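Local coordinates for SusD superfamily protein (Bacteroides vulgatus, PDB 3MYV), which probably binds polysaccharide at the bacterial outer membrane, as SusD-family proteins do, at residues Val409-Tyr414 with Val419-Asp424; Met37-Asp42 with Asn58-Phe63; Glu386-Leu391 with Gly395-Asp400. All coordinates share one frame; numbering follows the deposited sequence.

Interaction 1: residues Val409-Tyr414 with Val419-Asp424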
loop_
_atom_site.group_PDB
_atom_site.type_symbol
_atom_site.label_atom_id
_atom_site.label_comp_id
_atom_site.label_asym_id
_atom_site.label_seq_id
_atom_site.Cartn_x
_atom_site.Cartn_y
_atom_site.Cartn_z
ATOM N N VAL A 409 8.221 13.726 -11.713
ATOM C CA VAL A 409 7.938 14.818 -12.643
ATOM C C VAL A 409 6.454 14.796 -13.012
ATOM O O VAL A 409 5.938 13.803 -13.543
ATOM C CB VAL A 409 8.802 14.725 -13.905
ATOM C CG1 VAL A 409 8.429 15.850 -14.882
ATOM C CG2 VAL A 409 10.297 14.772 -13.536
ATOM N N ARG A 410 5.783 15.892 -12.695
ATOM C CA ARG A 410 4.336 16.041 -12.829
ATOM C C ARG A 410 4.086 17.370 -13.508
ATOM O O ARG A 410 3.833 18.386 -12.864
ATOM C CB ARG A 410 3.671 15.988 -11.441
ATOM C CG ARG A 410 4.178 14.812 -10.596
ATOM C CD ARG A 410 4.240 15.105 -9.104
ATOM N NE ARG A 410 2.948 14.868 -8.490
ATOM C CZ ARG A 410 2.253 15.731 -7.755
ATOM N NH1 ARG A 410 2.722 16.923 -7.459
ATOM N NH2 ARG A 410 1.084 15.355 -7.270
ATOM N N LYS A 411 4.192 17.360 -14.828
ATOM C CA LYS A 411 4.031 18.579 -15.600
ATOM C C LYS A 411 3.453 18.295 -16.978
ATOM O O LYS A 411 3.469 17.152 -17.473
ATOM C CB LYS A 411 5.361 19.339 -15.677
ATOM C CG LYS A 411 6.455 18.684 -16.485
ATOM C CD LYS A 411 7.746 19.500 -16.381
ATOM C CE LYS A 411 8.884 18.833 -17.159
ATOM N NZ LYS A 411 10.128 19.667 -17.216
ATOM N N GLY A 412 2.901 19.340 -17.583
ATOM C CA GLY A 412 2.246 19.215 -18.882
ATOM C C GLY A 412 0.987 18.369 -18.835
ATOM O O GLY A 412 0.315 18.280 -17.794
ATOM N N GLY A 413 0.664 17.769 -19.975
ATOM C CA GLY A 413 -0.526 16.952 -20.117
ATOM C C GLY A 413 -1.777 17.728 -19.779
ATOM O O GLY A 413 -1.998 18.830 -20.273
ATOM N N TYR A 414 -2.591 17.160 -18.901
ATOM C CA TYR A 414 -3.739 17.850 -18.364
ATOM C C TYR A 414 -3.645 17.993 -16.835
ATOM O O TYR A 414 -4.649 18.028 -16.120
ATOM C CB TYR A 414 -5.035 17.163 -18.812
ATOM C CG TYR A 414 -5.128 15.648 -18.726
ATOM C CD1 TYR A 414 -5.482 15.010 -17.531
ATOM C CD2 TYR A 414 -4.950 14.849 -19.863
ATOM C CE1 TYR A 414 -5.601 13.630 -17.457
ATOM C CE2 TYR A 414 -5.084 13.475 -19.811
ATOM C CZ TYR A 414 -5.411 12.857 -18.596
ATOM O OH TYR A 414 -5.549 11.491 -18.555
ATOM N N VAL A 419 0.149 22.583 -9.685
ATOM C CA VAL A 419 0.682 21.297 -9.216
ATOM C C VAL A 419 2.191 21.455 -8.937
ATOM O O VAL A 419 2.878 22.256 -9.602
ATOM C CB VAL A 419 0.447 20.153 -10.213
ATOM C CG1 VAL A 419 1.193 20.402 -11.539
ATOM C CG2 VAL A 419 0.850 18.804 -9.575
ATOM N N ASP A 420 2.685 20.746 -7.931
ATOM C CA ASP A 420 4.130 20.696 -7.681
ATOM C C ASP A 420 4.782 19.828 -8.758
ATOM O O ASP A 420 4.581 18.608 -8.808
ATOM C CB ASP A 420 4.441 20.153 -6.284
ATOM C CG ASP A 420 3.971 21.073 -5.184
ATOM O OD1 ASP A 420 4.566 22.152 -4.975
ATOM O OD2 ASP A 420 2.983 20.721 -4.543
ATOM N N GLU A 421 5.567 20.454 -9.629
ATOM C CA GLU A 421 6.028 19.777 -10.842
ATOM C C GLU A 421 7.207 18.833 -10.640
ATOM O O GLU A 421 7.440 17.945 -11.462
ATOM C CB GLU A 421 6.391 20.811 -11.914
ATOM C CG GLU A 421 5.200 21.610 -12.412
ATOM C CD GLU A 421 5.519 22.482 -13.603
ATOM O OE1 GLU A 421 6.706 22.658 -13.946
ATOM O OE2 GLU A 421 4.571 22.988 -14.203
ATOM N N GLU A 422 7.987 19.055 -9.586
ATOM C CA GLU A 422 9.081 18.156 -9.239
ATOM C C GLU A 422 9.036 17.875 -7.753
ATOM O O GLU A 422 9.042 18.804 -6.939
ATOM C CB GLU A 422 10.437 18.761 -9.626
ATOM C CG GLU A 422 10.570 18.935 -11.122
ATOM C CD GLU A 422 11.981 19.267 -11.584
ATOM O OE1 GLU A 422 12.815 19.712 -10.773
ATOM O OE2 GLU A 422 12.250 19.083 -12.789
ATOM N N VAL A 423 8.923 16.602 -7.400
ATOM C CA VAL A 423 8.874 16.181 -5.994
ATOM C C VAL A 423 9.960 15.137 -5.763
ATOM O O VAL A 423 10.074 14.164 -6.519
ATOM C CB VAL A 423 7.502 15.611 -5.631
ATOM C CG1 VAL A 423 7.534 14.943 -4.240
ATOM C CG2 VAL A 423 6.444 16.731 -5.713
ATOM N N ASP A 424 10.772 15.342 -4.731
ATOM C CA ASP A 424 11.789 14.370 -4.373
ATOM C C ASP A 424 11.859 14.317 -2.864
ATOM O O ASP A 424 11.062 14.971 -2.196
ATOM C CB ASP A 424 13.142 14.717 -5.018
ATOM C CG ASP A 424 13.760 15.961 -4.487
ATOM O OD1 ASP A 424 13.369 16.477 -3.415
ATOM O OD2 ASP A 424 14.693 16.422 -5.174
HETATM O O HOH W 1 1.425 19.206 -6.034
HETATM O O HOH W 2 2.336 21.595 -15.475
#
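A two-stranded antiparallel ribbon, strands 408-409 and 422-423, brings Val-409 and Arg-410 against Glu-421 and Glu-422. Val-409 and Glu-422 form a non-hydrogen-bonded pair, CA to CA 4.9 Å, with both side chains on one face. Just beyond it the backbone N of Arg-410 donates to Glu-421 O at 2.9 Å, a nearly straight bond (170°). The Arg-410 chain bends at chi2 and chi3 (chi3 85°), which brings the guanidinium to the Val-419/Asp-420 backbone. There NH1 donates to Asp-420 O at 2.8 Å, on a lone pair in the carbonyl plane; this bond is bent (143°), the oxygen tilted out of the guanidinium plane. CG2 of Val-419 lies over one guanidinium face, 3.4 Å from NH1. In this RagB/SusD ribbon NH1 also donates to a water that accepts from Asp-420 N and donates to Asp-420 OD2, so the carboxylate is reached indirectly. NE donates to Gly-45 O and NH2 to Met-43 O and Tyr-61 O, anchoring the buried group in the N-terminal part of the chain. On the exposed side CB of Lys-411 rests 3.8 Å from CD of Glu-421, the side chains crossing near a right angle. A second water links Gly-412 N to Glu-421 OE2.

Interaction 2: residues Met37-Asp42 with Asn58-Phe63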
loop_
_atom_site.group_PDB
_atom_site.type_symbol
_atom_site.label_atom_id
_atom_site.label_comp_id
_atom_site.label_asym_id
_atom_site.label_seq_id
_atom_site.Cartn_x
_atom_site.Cartn_y
_atom_site.Cartn_z
HETATM N N MSE A 37 -5.287 5.696 1.756
HETATM C CA MSE A 37 -3.907 5.181 1.521
HETATM C C MSE A 37 -3.582 5.185 0.013
HETATM O O MSE A 37 -2.456 5.488 -0.394
HETATM C CB MSE A 37 -3.733 3.758 2.065
HETATM C CG MSE A 37 -2.950 3.553 3.322
HETATM SE SE MSE A 37 -1.417 4.622 3.743
HETATM C CE MSE A 37 -0.629 5.017 2.065
ATOM N N PHE A 38 -4.585 4.908 -0.794
ATOM C CA PHE A 38 -4.429 4.792 -2.228
ATOM C C PHE A 38 -4.380 6.152 -2.844
ATOM O O PHE A 38 -3.565 6.394 -3.719
ATOM C CB PHE A 38 -5.536 3.920 -2.812
ATOM C CG PHE A 38 -5.581 2.549 -2.193
ATOM C CD1 PHE A 38 -4.602 1.617 -2.487
ATOM C CD2 PHE A 38 -6.566 2.208 -1.300
ATOM C CE1 PHE A 38 -4.609 0.378 -1.893
ATOM C CE2 PHE A 38 -6.590 0.969 -0.703
ATOM C CZ PHE A 38 -5.620 0.051 -0.993
ATOM N N ALA A 39 -5.233 7.059 -2.373
ATOM C CA ALA A 39 -5.162 8.451 -2.814
ATOM C C ALA A 39 -3.757 8.976 -2.599
ATOM O O ALA A 39 -3.181 9.661 -3.441
ATOM C CB ALA A 39 -6.178 9.292 -2.066
ATOM N N TYR A 40 -3.205 8.641 -1.447
ATOM C CA TYR A 40 -1.906 9.154 -1.037
ATOM C C TYR A 40 -0.800 8.616 -1.950
ATOM O O TYR A 40 -0.034 9.380 -2.544
ATOM C CB TYR A 40 -1.656 8.759 0.425
ATOM C CG TYR A 40 -0.498 9.473 1.075
ATOM C CD1 TYR A 40 0.801 9.028 0.899
ATOM C CD2 TYR A 40 -0.712 10.609 1.859
ATOM C CE1 TYR A 40 1.887 9.690 1.498
ATOM C CE2 TYR A 40 0.361 11.280 2.446
ATOM C CZ TYR A 40 1.656 10.808 2.258
ATOM O OH TYR A 40 2.704 11.489 2.839
ATOM N N GLY A 41 -0.769 7.302 -2.107
ATOM C CA GLY A 41 0.239 6.644 -2.943
ATOM C C GLY A 41 0.184 6.918 -4.445
ATOM O O GLY A 41 1.210 6.911 -5.113
ATOM N N ASP A 42 -1.016 7.103 -4.993
ATOM C CA ASP A 42 -1.186 7.328 -6.427
ATOM C C ASP A 42 -1.202 8.806 -6.802
ATOM O O ASP A 42 -0.563 9.213 -7.777
ATOM C CB ASP A 42 -2.475 6.671 -6.910
ATOM C CG ASP A 42 -2.351 5.154 -7.007
ATOM O OD1 ASP A 42 -1.622 4.714 -7.896
ATOM O OD2 ASP A 42 -2.995 4.430 -6.213
ATOM N N ASN A 58 -7.634 15.360 -4.245
ATOM C CA ASN A 58 -7.196 16.695 -4.610
ATOM C C ASN A 58 -6.089 17.233 -3.667
ATOM O O ASN A 58 -5.050 17.684 -4.131
ATOM C CB ASN A 58 -8.388 17.625 -4.678
ATOM C CG ASN A 58 -8.022 18.987 -5.203
ATOM O OD1 ASN A 58 -7.591 19.838 -4.457
ATOM N ND2 ASN A 58 -8.192 19.189 -6.486
ATOM N N THR A 59 -6.322 17.144 -2.359
ATOM C CA THR A 59 -5.379 17.644 -1.369
ATOM C C THR A 59 -4.098 16.802 -1.410
ATOM O O THR A 59 -3.028 17.353 -1.348
ATOM C CB THR A 59 -6.007 17.701 0.036
ATOM O OG1 THR A 59 -6.421 16.388 0.461
ATOM C CG2 THR A 59 -7.239 18.696 0.042
ATOM N N CYS A 60 -4.202 15.480 -1.589
ATOM C CA CYS A 60 -2.966 14.681 -1.799
ATOM C C CYS A 60 -2.208 15.107 -3.067
ATOM O O CYS A 60 -0.991 15.344 -3.042
ATOM C CB CYS A 60 -3.266 13.179 -1.827
ATOM S SG CYS A 60 -3.715 12.503 -0.198
ATOM N N TYR A 61 -2.921 15.223 -4.175
ATOM C CA TYR A 61 -2.291 15.633 -5.435
ATOM C C TYR A 61 -1.592 16.981 -5.313
ATOM O O TYR A 61 -0.482 17.176 -5.816
ATOM C CB TYR A 61 -3.374 15.686 -6.504
ATOM C CG TYR A 61 -2.967 16.262 -7.822
ATOM C CD1 TYR A 61 -2.161 15.540 -8.687
ATOM C CD2 TYR A 61 -3.486 17.471 -8.259
ATOM C CE1 TYR A 61 -1.809 16.068 -9.952
ATOM C CE2 TYR A 61 -3.158 17.996 -9.505
ATOM C CZ TYR A 61 -2.326 17.286 -10.347
ATOM O OH TYR A 61 -2.003 17.824 -11.559
HETATM N N MSE A 62 -2.264 17.911 -4.642
HETATM C CA MSE A 62 -1.765 19.276 -4.483
HETATM C C MSE A 62 -0.831 19.438 -3.274
HETATM O O MSE A 62 -0.402 20.555 -2.971
HETATM C CB MSE A 62 -2.951 20.230 -4.365
HETATM C CG MSE A 62 -3.844 20.283 -5.602
HETATM SE SE MSE A 62 -2.953 20.903 -7.193
HETATM C CE MSE A 62 -2.575 22.782 -6.715
ATOM N N PHE A 63 -0.490 18.340 -2.592
ATOM C CA PHE A 63 0.287 18.417 -1.324
ATOM C C PHE A 63 -0.233 19.529 -0.397
ATOM O O PHE A 63 0.532 20.218 0.257
ATOM C CB PHE A 63 1.800 18.546 -1.570
ATOM C CG PHE A 63 2.420 17.292 -2.161
ATOM C CD1 PHE A 63 2.132 16.908 -3.474
ATOM C CD2 PHE A 63 3.276 16.486 -1.399
ATOM C CE1 PHE A 63 2.677 15.710 -4.027
ATOM C CE2 PHE A 63 3.852 15.301 -1.938
ATOM C CZ PHE A 63 3.544 14.908 -3.251
#
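Cys-60 points its thiol at the backbone of Tyr-40, and this one side chain carries most of a small helix-to-helix contact in the N-terminal part of the helical SusD-type fold, between helix 36-43 and the C-terminal end of helix 56-61. The nearest CA atoms across it, those of Tyr-40 and Cys-60, are 5.7 Å apart, and the two segments bury 111 Å² in all. The side chain of Cys-60 leaves its backbone toward helix 36-43, whereas that of Tyr-40 leaves away from helix 56-61. SG therefore meets both the root of the tyrosine and the near corner of its ring: it lies 3.9 Å from Tyr-40 CA and 4.1 Å from Tyr-40 CD2. The sulfur is 5.2 Å from the ring centroid and 62° off the normal, an oblique sulfur-aromatic contact. With chi1 of Tyr-40 at -167°, CG is anti to the backbone N and the ring swings aside, where it meets Lys-44 in a cation-pi contact and packs on Leu-75 and Leu-432. Beyond Tyr-61 the helix closes in a Schellman motif: Phe-63, at positive phi, is the C-prime residue, its N donating to Cys-60 O at 3.1 Å, with Asn-64 N to Thr-59 O. Ala-39 completes the contact, its CB 4.5 Å from SG, while its carbonyl O lies 3.9 Å from Cys-60 CB.

Interaction 3: residues Glu386-Leu391 with Gly395-Asp400. With EDO (1,2-ethanediol), chain I.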
loop_
_atom_site.group_PDB
_atom_site.type_symbol
_atom_site.label_atom_id
_atom_site.label_comp_id
_atom_site.label_asym_id
_atom_site.label_seq_id
_atom_site.Cartn_x
_atom_site.Cartn_y
_atom_site.Cartn_z
ATOM N N GLU A 386 7.922 -0.883 -14.908
ATOM C CA GLU A 386 7.020 -2.046 -14.842
ATOM C C GLU A 386 6.057 -1.920 -13.663
ATOM O O GLU A 386 4.857 -2.208 -13.794
ATOM C CB GLU A 386 7.774 -3.376 -14.817
ATOM C CG GLU A 386 6.920 -4.578 -15.259
ATOM C CD GLU A 386 6.356 -4.440 -16.666
ATOM O OE1 GLU A 386 6.958 -3.728 -17.501
ATOM O OE2 GLU A 386 5.333 -5.069 -16.947
ATOM N N ARG A 387 6.576 -1.455 -12.523
ATOM C CA ARG A 387 5.747 -1.154 -11.366
ATOM C C ARG A 387 4.692 -0.107 -11.693
ATOM O O ARG A 387 3.546 -0.259 -11.295
ATOM C CB ARG A 387 6.577 -0.651 -10.186
ATOM C CG ARG A 387 7.404 -1.703 -9.463
ATOM C CD ARG A 387 8.308 -1.020 -8.434
ATOM N NE ARG A 387 8.812 -1.955 -7.433
ATOM C CZ ARG A 387 8.111 -2.402 -6.387
ATOM N NH1 ARG A 387 6.859 -1.994 -6.156
ATOM N NH2 ARG A 387 8.669 -3.271 -5.556
ATOM N N SER A 388 5.089 0.956 -12.396
ATOM C CA SER A 388 4.150 1.980 -12.836
ATOM C C SER A 388 2.955 1.354 -13.576
ATOM O O SER A 388 1.792 1.636 -13.277
ATOM C CB SER A 388 4.847 2.951 -13.766
ATOM O OG SER A 388 3.933 3.822 -14.355
ATOM N N LYS A 389 3.278 0.513 -14.563
ATOM C CA LYS A 389 2.275 -0.158 -15.398
ATOM C C LYS A 389 1.364 -1.059 -14.593
ATOM O O LYS A 389 0.130 -1.019 -14.720
ATOM C CB LYS A 389 2.961 -1.012 -16.476
ATOM C CG LYS A 389 3.685 -0.239 -17.591
ATOM C CD LYS A 389 4.315 -1.175 -18.604
ATOM C CE LYS A 389 5.317 -0.429 -19.502
ATOM N NZ LYS A 389 5.710 -1.172 -20.755
ATOM N N GLU A 390 1.983 -1.873 -13.755
ATOM C CA GLU A 390 1.278 -2.947 -13.061
ATOM C C GLU A 390 0.447 -2.471 -11.875
ATOM O O GLU A 390 -0.624 -3.000 -11.631
ATOM C CB GLU A 390 2.276 -3.978 -12.550
ATOM C CG GLU A 390 1.637 -5.213 -11.922
ATOM C CD GLU A 390 0.754 -5.990 -12.894
ATOM O OE1 GLU A 390 1.202 -6.259 -14.047
ATOM O OE2 GLU A 390 -0.401 -6.343 -12.513
ATOM N N LEU A 391 0.956 -1.498 -11.130
ATOM C CA LEU A 391 0.419 -1.202 -9.787
ATOM C C LEU A 391 -0.320 0.139 -9.717
ATOM O O LEU A 391 -0.643 0.606 -8.618
ATOM C CB LEU A 391 1.560 -1.261 -8.743
ATOM C CG LEU A 391 2.257 -2.621 -8.594
ATOM C CD1 LEU A 391 3.508 -2.521 -7.678
ATOM C CD2 LEU A 391 1.295 -3.666 -8.045
ATOM N N GLY A 395 -1.638 2.314 -4.951
ATOM C CA GLY A 395 -1.043 3.090 -3.860
ATOM C C GLY A 395 0.462 2.999 -3.721
ATOM O O GLY A 395 0.982 3.209 -2.616
ATOM N N HIS A 396 1.166 2.666 -4.807
ATOM C CA HIS A 396 2.625 2.443 -4.737
ATOM C C HIS A 396 3.486 3.552 -5.321
ATOM O O HIS A 396 4.589 3.791 -4.825
ATOM C CB HIS A 396 3.024 1.157 -5.487
ATOM C CG HIS A 396 2.470 -0.097 -4.901
ATOM N ND1 HIS A 396 3.168 -0.865 -3.985
ATOM C CD2 HIS A 396 1.294 -0.739 -5.117
ATOM C CE1 HIS A 396 2.434 -1.920 -3.666
ATOM N NE2 HIS A 396 1.300 -1.873 -4.344
ATOM N N ARG A 397 3.046 4.158 -6.430
ATOM C CA ARG A 397 3.941 4.960 -7.275
ATOM C C ARG A 397 4.740 6.035 -6.554
ATOM O O ARG A 397 5.975 6.133 -6.745
ATOM C CB ARG A 397 3.184 5.574 -8.465
ATOM C CG ARG A 397 4.072 6.319 -9.468
ATOM C CD ARG A 397 5.046 5.394 -10.244
ATOM N NE ARG A 397 5.666 6.119 -11.352
ATOM C CZ ARG A 397 6.791 5.777 -11.981
ATOM N NH1 ARG A 397 7.467 4.717 -11.621
ATOM N NH2 ARG A 397 7.233 6.523 -12.987
ATOM N N PHE A 398 4.064 6.865 -5.758
ATOM C CA PHE A 398 4.773 7.873 -4.995
ATOM C C PHE A 398 5.901 7.285 -4.164
ATOM O O PHE A 398 7.022 7.775 -4.223
ATOM C CB PHE A 398 3.805 8.704 -4.121
ATOM C CG PHE A 398 4.469 9.604 -3.101
ATOM C CD1 PHE A 398 5.106 10.789 -3.476
ATOM C CD2 PHE A 398 4.375 9.305 -1.734
ATOM C CE1 PHE A 398 5.673 11.616 -2.517
ATOM C CE2 PHE A 398 4.927 10.138 -0.790
ATOM C CZ PHE A 398 5.585 11.294 -1.185
ATOM N N PHE A 399 5.595 6.245 -3.392
ATOM C CA PHE A 399 6.559 5.638 -2.482
ATOM C C PHE A 399 7.710 4.973 -3.241
ATOM O O PHE A 399 8.877 5.077 -2.845
ATOM C CB PHE A 399 5.880 4.590 -1.603
ATOM C CG PHE A 399 4.834 5.132 -0.683
ATOM C CD1 PHE A 399 5.155 6.068 0.278
ATOM C CD2 PHE A 399 3.522 4.681 -0.772
ATOM C CE1 PHE A 399 4.180 6.539 1.159
ATOM C CE2 PHE A 399 2.555 5.154 0.094
ATOM C CZ PHE A 399 2.884 6.070 1.054
ATOM N N ASP A 400 7.389 4.352 -4.371
ATOM C CA ASP A 400 8.407 3.627 -5.149
ATOM C C ASP A 400 9.422 4.579 -5.787
ATOM O O ASP A 400 10.606 4.283 -5.838
ATOM C CB ASP A 400 7.761 2.736 -6.213
ATOM C CG ASP A 400 7.093 1.483 -5.617
ATOM O OD1 ASP A 400 7.403 1.065 -4.478
ATOM O OD2 ASP A 400 6.247 0.906 -6.301
HETATM C C1 EDO I . -1.019 0.057 -0.385
HETATM O O1 EDO I . 0.083 0.718 -0.993
HETATM C C2 EDO I . -0.602 -1.321 0.139
HETATM O O2 EDO I . 0.019 -1.243 1.467
HETATM O O HOH W 3 0.452 3.048 -7.495
#
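Leu-391 lays its CD1 methyl over the centre of the His-396 ring, 3.8 Å from the centroid and 11° off the ring normal, a CH-pi contact. CB of Leu-391 adds a second touch, 3.7 Å from His-396 CD2, which makes this the tightly packed part. Replacing His-396 by alanine removes the ring, and this would probably leave the Leu-391 methyl without its partner and open a gap on the side of the 1,2-ethanediol, whose O1 lies over the opposite face. The contact joins successive helices of the RagB/SusD region, 380-391 and 397-403, through a short loop ending at Gly-395 and His-396. The Arg-387 chain, extended from CG to NE, brings NH1 3.0 Å from Asp-400 OD2 in a buried salt bridge, but its hydrogen bond is weak (123°), the guanidinium and carboxylate planes 66° apart. Each has a stronger partner elsewhere, Glu-343 for Arg-387 and Arg-403 for Asp-400. The looser side lies at partly exposed Arg-397, where CB of Ser-388 sits off-centre above the guanidinium, 3.8 Å from NH1; the polar ends go to adjacent aspartates, Arg-397 to Asp-46 and Ser-388 OG to Asp-47. Where the chain turns, a water donates to Leu-391 O and accepts from His-396 N.

How the interactions relate
Interaction 2 touches both of the others, its centre about 13 Å from that of interaction 1 and about 14 Å from that of interaction 3. Toward interaction 1, besides the bond from Arg-410 to Tyr-61 O, the Tyr-61 ring packs on Val-419, CZ to CG2 3.6 Å. Toward interaction 3, Phe-398 N donates to Gly-41 O at 2.9 Å, while Phe-399 meets Tyr-40 and Met-37. The centres of interactions 1 and 3 are about 16 Å apart, and the two meet more lightly, through Val-423 and Phe-398. Residues 37-42 and 58-63, in the N-terminal part, thus join two contacts of the RagB/SusD part. The 1,2-ethanediol at interaction 3, probably from the crystallisation liquor, is hydrogen-bonded to Arg-198, Tyr-33 and Arg-126.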